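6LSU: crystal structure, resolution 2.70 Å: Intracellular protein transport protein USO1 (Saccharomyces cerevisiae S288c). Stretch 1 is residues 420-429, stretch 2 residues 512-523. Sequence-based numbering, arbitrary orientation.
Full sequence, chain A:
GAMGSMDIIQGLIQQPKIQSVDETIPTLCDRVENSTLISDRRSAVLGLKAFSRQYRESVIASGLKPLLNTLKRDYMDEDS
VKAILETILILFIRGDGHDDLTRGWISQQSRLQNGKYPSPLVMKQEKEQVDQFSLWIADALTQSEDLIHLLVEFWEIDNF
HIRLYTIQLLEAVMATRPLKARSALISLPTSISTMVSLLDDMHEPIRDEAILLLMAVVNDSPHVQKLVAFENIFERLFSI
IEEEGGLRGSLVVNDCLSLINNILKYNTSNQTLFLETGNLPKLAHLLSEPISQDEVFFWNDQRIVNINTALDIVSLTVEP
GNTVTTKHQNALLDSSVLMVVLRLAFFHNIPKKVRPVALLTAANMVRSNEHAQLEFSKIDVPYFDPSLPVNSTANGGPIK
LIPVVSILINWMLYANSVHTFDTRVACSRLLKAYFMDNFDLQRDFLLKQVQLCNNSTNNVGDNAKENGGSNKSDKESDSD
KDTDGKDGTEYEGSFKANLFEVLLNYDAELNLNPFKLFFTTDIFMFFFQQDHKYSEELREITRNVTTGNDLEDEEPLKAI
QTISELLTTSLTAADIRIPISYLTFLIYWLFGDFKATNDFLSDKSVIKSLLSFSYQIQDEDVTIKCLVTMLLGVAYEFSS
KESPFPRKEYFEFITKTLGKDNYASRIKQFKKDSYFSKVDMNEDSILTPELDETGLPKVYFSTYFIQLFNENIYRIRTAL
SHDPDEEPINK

Stretch 1, residues 420-429: TFDTRVACSR
Stretch 2 (512-523) LNPFKLFFTTDI

Helices that run side by side in α-helical proteins commonly pack by setting a large side chain of one among a cluster of residues on the other, and leave polar groups to settle matters at the ends. Two segments of the yeast transport protein USO1, at least 89 residues apart in sequence wherever they touch, illustrate the principle. Residues 421-429 and 514-523 are both helical, with phi and psi mostly near -60° and -45°, and both helices continue beyond these segments. Their N-to-C directions are nearly parallel, crossing at -17°, with a closest axial approach of 11.3 Å. The register is fixed by Phe421 CA lying 8.9 Å from Phe515 CA and Ser428 CA lying 7.2 Å from Phe519 CA. Such wide axial spacing leaves room for aromatic rings, and 403 Å² of surface is buried in total.

Each helix begins with a side-chain cap, in which the residue just before the helix offers an oxygen to an amide of the first turn. Thr420, chi1 p, accepts weakly through OG1 from Thr423 N at 3.4 Å. Asn513, chi1 t and chi2 3°, does the same through OD1 for Lys516 N at 3.5 Å, also weakly; Lys516 N makes a weak bond to Asn513 O as well, at 3.1 Å. From there i to i+4 bonds carry the helices onward, such as Val425 N to Phe421 O at 2.9 Å and Phe519 N to Phe515 O at 2.8 Å.

The apolar contact centres on Phe519, whose CA-to-CB bond points toward the other helix. With chi1 m and chi2 -44°, its ring enters a hole formed by Phe421, Arg424, Val425 and Ser428. Phe519 CE2 lies 3.7 Å from Arg424 CB, Phe519 CZ lies 4.1 Å from Val425 CB, and Phe519 CD1 lies 4.2 Å from Ser428 CB. Val425 has an off-well chi1 of -3°. Phe421 starts sideways, but chi1 t and chi2 67° bring its ring end nearer, so that its CE1 is 3.7 Å from both Phe515 CD1 and Phe519 CZ. The two pairings differ in kind. Phe421 turns its edge to the face of Phe515 (chi1 m, chi2 -65°), with centroids 4.8 Å apart and planes at 57°, an arrangement that brings C-H edge to π face. Against Phe519 the planes are near parallel, at 25°, but slid apart at a centroid distance of 5.8 Å, so the rings barely overlap.

Polar contacts gather around Arg424, which extends along the start of the second helix with chi values m, t, p and -162°. Its NH2 donates a weak hydrogen bond to Asn513 OD1 at 3.3 Å with an angle of 130°. Thus the capping oxygen also receives the guanidinium. Arg424 NH2 also lies 3.3 Å from Lys516 N, but both are donors and do not bond. A water completes the junction: it accepts from Arg424 NH1 and Phe515 N, each at 3.1 Å, and donates to Asn513 OD1 at 2.6 Å.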

ATOM      1  N   THR A 420       1.390  -5.186 -15.291  1.00 60.47           N
ATOM      2  CA  THR A 420       1.274  -3.726 -15.120  1.00 57.58           C
ATOM      3  C   THR A 420       2.623  -3.160 -14.634  1.00 52.01           C
ATOM      4  O   THR A 420       3.513  -3.850 -14.088  1.00 54.79           O
ATOM      5  CB  THR A 420       0.140  -3.345 -14.174  1.00 59.37           C
ATOM      6  OG1 THR A 420       0.543  -3.848 -12.897  1.00 72.68           O
ATOM      7  CG2 THR A 420      -1.196  -3.899 -14.620  1.00 59.72           C
ATOM      8  N   PHE A 421       2.789  -1.888 -14.832  1.00 46.52           N
ATOM      9  CA  PHE A 421       4.002  -1.191 -14.383  1.00 48.51           C
ATOM     10  C   PHE A 421       4.138  -1.411 -12.886  1.00 49.29           C
ATOM     11  O   PHE A 421       5.248  -1.734 -12.489  1.00 54.70           O
ATOM     12  CB  PHE A 421       3.952   0.284 -14.781  1.00 45.98           C
ATOM     13  CG  PHE A 421       5.164   1.086 -14.396  1.00 41.74           C
ATOM     14  CD1 PHE A 421       6.396   0.840 -14.998  1.00 46.37           C
ATOM     15  CD2 PHE A 421       5.100   2.015 -13.377  1.00 44.27           C
ATOM     16  CE1 PHE A 421       7.529   1.562 -14.636  1.00 46.61           C
ATOM     17  CE2 PHE A 421       6.220   2.734 -12.997  1.00 48.28           C
ATOM     18  CZ  PHE A 421       7.420   2.548 -13.662  1.00 51.72           C
ATOM     19  N   ASP A 422       3.054  -1.287 -12.130  1.00 55.40           N
ATOM     20  CA  ASP A 422       2.989  -1.462 -10.650  1.00 57.18           C
ATOM     21  C   ASP A 422       3.612  -2.806 -10.227  1.00 52.59           C
ATOM     22  O   ASP A 422       4.467  -2.774  -9.340  1.00 51.19           O
ATOM     23  CB  ASP A 422       1.563  -1.249 -10.144  1.00 59.31           C
ATOM     24  CG  ASP A 422       1.199   0.228 -10.008  1.00 66.56           C
ATOM     25  OD1 ASP A 422       2.059   1.111 -10.329  1.00 77.03           O
ATOM     26  OD2 ASP A 422       0.076   0.491  -9.554  1.00 70.12           O
ATOM     27  N   THR A 423       3.234  -3.921 -10.876  1.00 49.74           N
ATOM     28  CA  THR A 423       3.842  -5.254 -10.630  1.00 46.99           C
ATOM     29  C   THR A 423       5.347  -5.135 -10.834  1.00 51.41           C
ATOM     30  O   THR A 423       6.123  -5.457  -9.930  1.00 59.62           O
ATOM     31  CB  THR A 423       3.205  -6.340 -11.501  1.00 50.26           C
ATOM     32  OG1 THR A 423       1.892  -6.664 -11.058  1.00 47.90           O
ATOM     33  CG2 THR A 423       3.965  -7.648 -11.527  1.00 48.39           C
ATOM     34  N   ARG A 424       5.782  -4.637 -11.979  1.00 59.67           N
ATOM     35  CA  ARG A 424       7.227  -4.444 -12.295  1.00 50.95           C
ATOM     36  C   ARG A 424       7.916  -3.615 -11.217  1.00 47.41           C
ATOM     37  O   ARG A 424       9.071  -3.900 -10.862  1.00 52.39           O
ATOM     38  CB  ARG A 424       7.373  -3.809 -13.676  1.00 54.97           C
ATOM     39  CG  ARG A 424       6.917  -4.753 -14.785  1.00 59.37           C
ATOM     40  CD  ARG A 424       6.989  -4.136 -16.146  1.00 57.16           C
ATOM     41  NE  ARG A 424       8.383  -4.091 -16.531  1.00 67.43           N
ATOM     42  CZ  ARG A 424       8.907  -3.324 -17.488  1.00 62.18           C
ATOM     43  NH1 ARG A 424       8.138  -2.516 -18.199  1.00 59.89           N
ATOM     44  NH2 ARG A 424      10.193  -3.411 -17.756  1.00 60.02           N
ATOM     45  N   VAL A 425       7.307  -2.604 -10.653  1.00 48.09           N
ATOM     46  CA  VAL A 425       8.104  -1.831  -9.641  1.00 51.79           C
ATOM     47  C   VAL A 425       8.044  -2.571  -8.299  1.00 51.78           C
ATOM     48  O   VAL A 425       9.063  -2.652  -7.654  1.00 49.34           O
ATOM     49  CB  VAL A 425       7.741  -0.344  -9.564  1.00 50.91           C
ATOM     50  CG1 VAL A 425       6.698   0.030 -10.580  1.00 54.58           C
ATOM     51  CG2 VAL A 425       7.418   0.139  -8.188  1.00 48.64           C
ATOM     52  N   ALA A 426       6.954  -3.252  -7.993  1.00 50.92           N
ATOM     53  CA  ALA A 426       6.840  -4.143  -6.824  1.00 49.43           C
ATOM     54  C   ALA A 426       7.954  -5.210  -6.897  1.00 53.52           C
ATOM     55  O   ALA A 426       8.626  -5.479  -5.819  1.00 46.16           O
ATOM     56  CB  ALA A 426       5.447  -4.739  -6.809  1.00 47.44           C
ATOM     57  N   CYS A 427       8.143  -5.818  -8.091  1.00 49.91           N
ATOM     58  CA  CYS A 427       9.249  -6.799  -8.300  1.00 49.55           C
ATOM     59  C   CYS A 427      10.590  -6.147  -7.898  1.00 49.34           C
ATOM     60  O   CYS A 427      11.389  -6.733  -7.168  1.00 51.93           O
ATOM     61  CB  CYS A 427       9.276  -7.274  -9.742  1.00 44.79           C
ATOM     62  SG  CYS A 427       7.990  -8.519 -10.060  1.00 46.93           S
ATOM     63  N   SER A 428      10.804  -4.925  -8.331  1.00 49.91           N
ATOM     64  CA  SER A 428      12.044  -4.170  -8.061  1.00 52.57           C
ATOM     65  C   SER A 428      12.180  -3.960  -6.542  1.00 49.32           C
ATOM     66  O   SER A 428      13.216  -4.164  -6.024  1.00 51.51           O
ATOM     67  CB  SER A 428      12.034  -2.856  -8.812  1.00 51.94           C
ATOM     68  OG  SER A 428      12.973  -1.934  -8.296  1.00 49.68           O
ATOM     69  N   ARG A 429      11.122  -3.574  -5.871  1.00 47.25           N
ATOM     70  CA  ARG A 429      11.123  -3.324  -4.413  1.00 52.49           C
ATOM     71  C   ARG A 429      11.352  -4.635  -3.629  1.00 51.97           C
ATOM     72  O   ARG A 429      12.072  -4.570  -2.617  1.00 48.02           O
ATOM     73  CB  ARG A 429       9.810  -2.654  -4.022  1.00 55.36           C
ATOM     74  CG  ARG A 429       9.638  -1.293  -4.679  1.00 66.55           C
ATOM     75  CD  ARG A 429      10.134  -0.133  -3.847  1.00 80.09           C
ATOM     76  NE  ARG A 429       9.249  -0.133  -2.700  1.00 98.33           N
ATOM     77  CZ  ARG A 429       8.141   0.593  -2.572  1.00115.25           C
ATOM     78  NH1 ARG A 429       7.796   1.473  -3.504  1.00119.04           N
ATOM     79  NH2 ARG A 429       7.401   0.452  -1.480  1.00117.07           N
ATOM     80  N   LEU A 512      10.591   0.069 -27.325  1.00 60.84           N
ATOM     81  CA  LEU A 512       9.311  -0.607 -27.031  1.00 68.21           C
ATOM     82  C   LEU A 512       9.214  -1.106 -25.564  1.00 73.45           C
ATOM     83  O   LEU A 512       8.186  -1.647 -25.204  1.00 77.28           O
ATOM     84  CB  LEU A 512       9.222  -1.786 -27.990  1.00 69.13           C
ATOM     85  CG  LEU A 512       9.230  -1.400 -29.470  1.00 79.17           C
ATOM     86  CD1 LEU A 512       8.645  -2.515 -30.332  1.00 71.72           C
ATOM     87  CD2 LEU A 512       8.453  -0.097 -29.697  1.00 81.59           C
ATOM     88  N   ASN A 513      10.275  -0.993 -24.773  1.00 67.14           N
ATOM     89  CA  ASN A 513      10.321  -1.477 -23.383  1.00 64.56           C
ATOM     90  C   ASN A 513      11.343  -0.643 -22.616  1.00 59.57           C
ATOM     91  O   ASN A 513      12.244  -1.181 -21.992  1.00 57.74           O
ATOM     92  CB  ASN A 513      10.652  -2.971 -23.351  1.00 64.85           C
ATOM     93  CG  ASN A 513      10.570  -3.557 -21.962  1.00 64.48           C
ATOM     94  OD1 ASN A 513      10.217  -2.851 -21.008  1.00 58.31           O
ATOM     95  ND2 ASN A 513      10.896  -4.834 -21.849  1.00 64.27           N
ATOM     96  N   PRO A 514      11.284   0.695 -22.667  1.00 52.06           N
ATOM     97  CA  PRO A 514      12.369   1.515 -22.131  1.00 61.06           C
ATOM     98  C   PRO A 514      12.705   1.115 -20.681  1.00 60.48           C
ATOM     99  O   PRO A 514      13.897   1.023 -20.350  1.00 62.84           O
ATOM    100  CB  PRO A 514      11.851   2.966 -22.243  1.00 57.55           C
ATOM    101  CG  PRO A 514      10.321   2.773 -22.390  1.00 55.28           C
ATOM    102  CD  PRO A 514      10.166   1.485 -23.162  1.00 52.29           C
ATOM    103  N   PHE A 515      11.666   0.830 -19.885  1.00 61.20           N
ATOM    104  CA  PHE A 515      11.747   0.623 -18.417  1.00 59.15           C
ATOM    105  C   PHE A 515      12.659  -0.577 -18.096  1.00 57.67           C
ATOM    106  O   PHE A 515      13.399  -0.550 -17.068  1.00 58.97           O
ATOM    107  CB  PHE A 515      10.328   0.556 -17.841  1.00 58.54           C
ATOM    108  CG  PHE A 515       9.824   1.946 -17.579  1.00 54.95           C
ATOM    109  CD1 PHE A 515      10.448   2.710 -16.627  1.00 55.33           C
ATOM    110  CD2 PHE A 515       8.790   2.486 -18.296  1.00 60.20           C
ATOM    111  CE1 PHE A 515      10.048   3.998 -16.390  1.00 58.68           C
ATOM    112  CE2 PHE A 515       8.386   3.787 -18.053  1.00 61.25           C
ATOM    113  CZ  PHE A 515       9.029   4.544 -17.115  1.00 64.12           C
ATOM    114  N   LYS A 516      12.708  -1.571 -18.977  1.00 50.10           N
ATOM    115  CA  LYS A 516      13.736  -2.636 -18.865  1.00 55.74           C
ATOM    116  C   LYS A 516      15.119  -2.039 -18.538  1.00 62.78           C
ATOM    117  O   LYS A 516      15.862  -2.600 -17.688  1.00 62.25           O
ATOM    118  CB  LYS A 516      13.886  -3.359 -20.188  1.00 54.71           C
ATOM    119  CG  LYS A 516      15.058  -4.298 -20.249  1.00 56.87           C
ATOM    120  CD  LYS A 516      14.899  -5.331 -21.321  1.00 59.42           C
ATOM    121  CE  LYS A 516      15.199  -4.777 -22.700  1.00 63.13           C
ATOM    122  NZ  LYS A 516      14.972  -5.840 -23.711  1.00 62.46           N
ATOM    123  N   LEU A 517      15.503  -0.956 -19.214  1.00 61.01           N
ATOM    124  CA  LEU A 517      16.835  -0.365 -18.969  1.00 61.27           C
ATOM    125  C   LEU A 517      16.790   0.409 -17.648  1.00 52.50           C
ATOM    126  O   LEU A 517      17.709   0.351 -16.867  1.00 51.94           O
ATOM    127  CB  LEU A 517      17.181   0.522 -20.158  1.00 63.77           C
ATOM    128  CG  LEU A 517      18.648   0.834 -20.401  1.00 59.81           C
ATOM    129  CD1 LEU A 517      18.764   2.305 -20.707  1.00 61.31           C
ATOM    130  CD2 LEU A 517      19.548   0.436 -19.258  1.00 56.49           C
ATOM    131  N   PHE A 518      15.684   1.079 -17.385  1.00 55.51           N
ATOM    132  CA  PHE A 518      15.501   1.956 -16.194  1.00 52.25           C
ATOM    133  C   PHE A 518      15.646   1.140 -14.898  1.00 52.24           C
ATOM    134  O   PHE A 518      16.410   1.493 -14.006  1.00 56.02           O
ATOM    135  CB  PHE A 518      14.164   2.668 -16.269  1.00 51.84           C
ATOM    136  CG  PHE A 518      13.866   3.389 -14.975  1.00 56.64           C
ATOM    137  CD1 PHE A 518      14.497   4.581 -14.670  1.00 58.15           C
ATOM    138  CD2 PHE A 518      13.108   2.770 -13.989  1.00 55.60           C
ATOM    139  CE1 PHE A 518      14.286   5.182 -13.425  1.00 66.72           C
ATOM    140  CE2 PHE A 518      12.915   3.365 -12.758  1.00 52.57           C
ATOM    141  CZ  PHE A 518      13.493   4.577 -12.474  1.00 57.45           C
ATOM    142  N   PHE A 519      14.955   0.007 -14.827  1.00 54.45           N
ATOM    143  CA  PHE A 519      15.069  -0.991 -13.736  1.00 51.87           C
ATOM    144  C   PHE A 519      16.505  -1.469 -13.607  1.00 49.63           C
ATOM    145  O   PHE A 519      17.065  -1.312 -12.468  1.00 50.83           O
ATOM    146  CB  PHE A 519      14.003  -2.067 -13.909  1.00 51.67           C
ATOM    147  CG  PHE A 519      12.619  -1.572 -13.577  1.00 45.39           C
ATOM    148  CD1 PHE A 519      12.397  -0.798 -12.449  1.00 43.78           C
ATOM    149  CD2 PHE A 519      11.522  -1.914 -14.376  1.00 48.90           C
ATOM    150  CE1 PHE A 519      11.120  -0.314 -12.164  1.00 48.62           C
ATOM    151  CE2 PHE A 519      10.234  -1.465 -14.079  1.00 45.85           C
ATOM    152  CZ  PHE A 519      10.046  -0.642 -12.995  1.00 47.16           C
ATOM    153  N   THR A 520      17.109  -1.960 -14.686  1.00 54.99           N
ATOM    154  CA  THR A 520      18.531  -2.427 -14.697  1.00 51.77           C
ATOM    155  C   THR A 520      19.436  -1.329 -14.116  1.00 51.70           C
ATOM    156  O   THR A 520      20.177  -1.557 -13.141  1.00 57.26           O
ATOM    157  CB  THR A 520      18.953  -2.874 -16.099  1.00 50.55           C
ATOM    158  OG1 THR A 520      18.053  -3.922 -16.499  1.00 54.93           O
ATOM    159  CG2 THR A 520      20.327  -3.495 -16.128  1.00 54.51           C
ATOM    160  N   THR A 521      19.397  -0.127 -14.626  1.00 48.31           N
ATOM    161  CA  THR A 521      20.332   0.879 -14.092  1.00 49.48           C
ATOM    162  C   THR A 521      19.971   1.121 -12.620  1.00 49.04           C
ATOM    163  O   THR A 521      20.836   1.323 -11.784  1.00 54.90           O
ATOM    164  CB  THR A 521      20.341   2.118 -14.989  1.00 51.03           C
ATOM    165  OG1 THR A 521      18.984   2.471 -15.310  1.00 46.39           O
ATOM    166  CG2 THR A 521      21.113   1.835 -16.247  1.00 52.62           C
ATOM    167  N   ASP A 522      18.694   1.164 -12.305  1.00 52.00           N
ATOM    168  CA  ASP A 522      18.231   1.460 -10.924  1.00 47.80           C
ATOM    169  C   ASP A 522      18.686   0.362  -9.943  1.00 48.21           C
ATOM    170  O   ASP A 522      19.167   0.662  -8.871  1.00 47.89           O
ATOM    171  CB  ASP A 522      16.716   1.589 -10.863  1.00 50.43           C
ATOM    172  CG  ASP A 522      16.214   1.887  -9.449  1.00 51.58           C
ATOM    173  OD1 ASP A 522      16.469   3.014  -8.971  1.00 56.51           O
ATOM    174  OD2 ASP A 522      15.659   0.960  -8.806  1.00 51.48           O
ATOM    175  N   ILE A 523      18.638  -0.895 -10.326  1.00 51.48           N
ATOM    176  CA  ILE A 523      19.214  -1.972  -9.460  1.00 54.68           C
ATOM    177  C   ILE A 523      20.723  -1.794  -9.306  1.00 53.53           C
ATOM    178  O   ILE A 523      21.154  -1.836  -8.132  1.00 55.91           O
ATOM    179  CB  ILE A 523      18.818  -3.373  -9.969  1.00 57.02           C
ATOM    180  CG1 ILE A 523      18.642  -4.312  -8.793  1.00 58.00           C
ATOM    181  CG2 ILE A 523      19.751  -3.942 -11.002  1.00 59.14           C
ATOM    182  CD1 ILE A 523      17.517  -3.877  -7.954  1.00 66.34           C
TER
HETATM  183  O   HOH W   1       8.972  -0.613 -20.548  1.00 53.09           O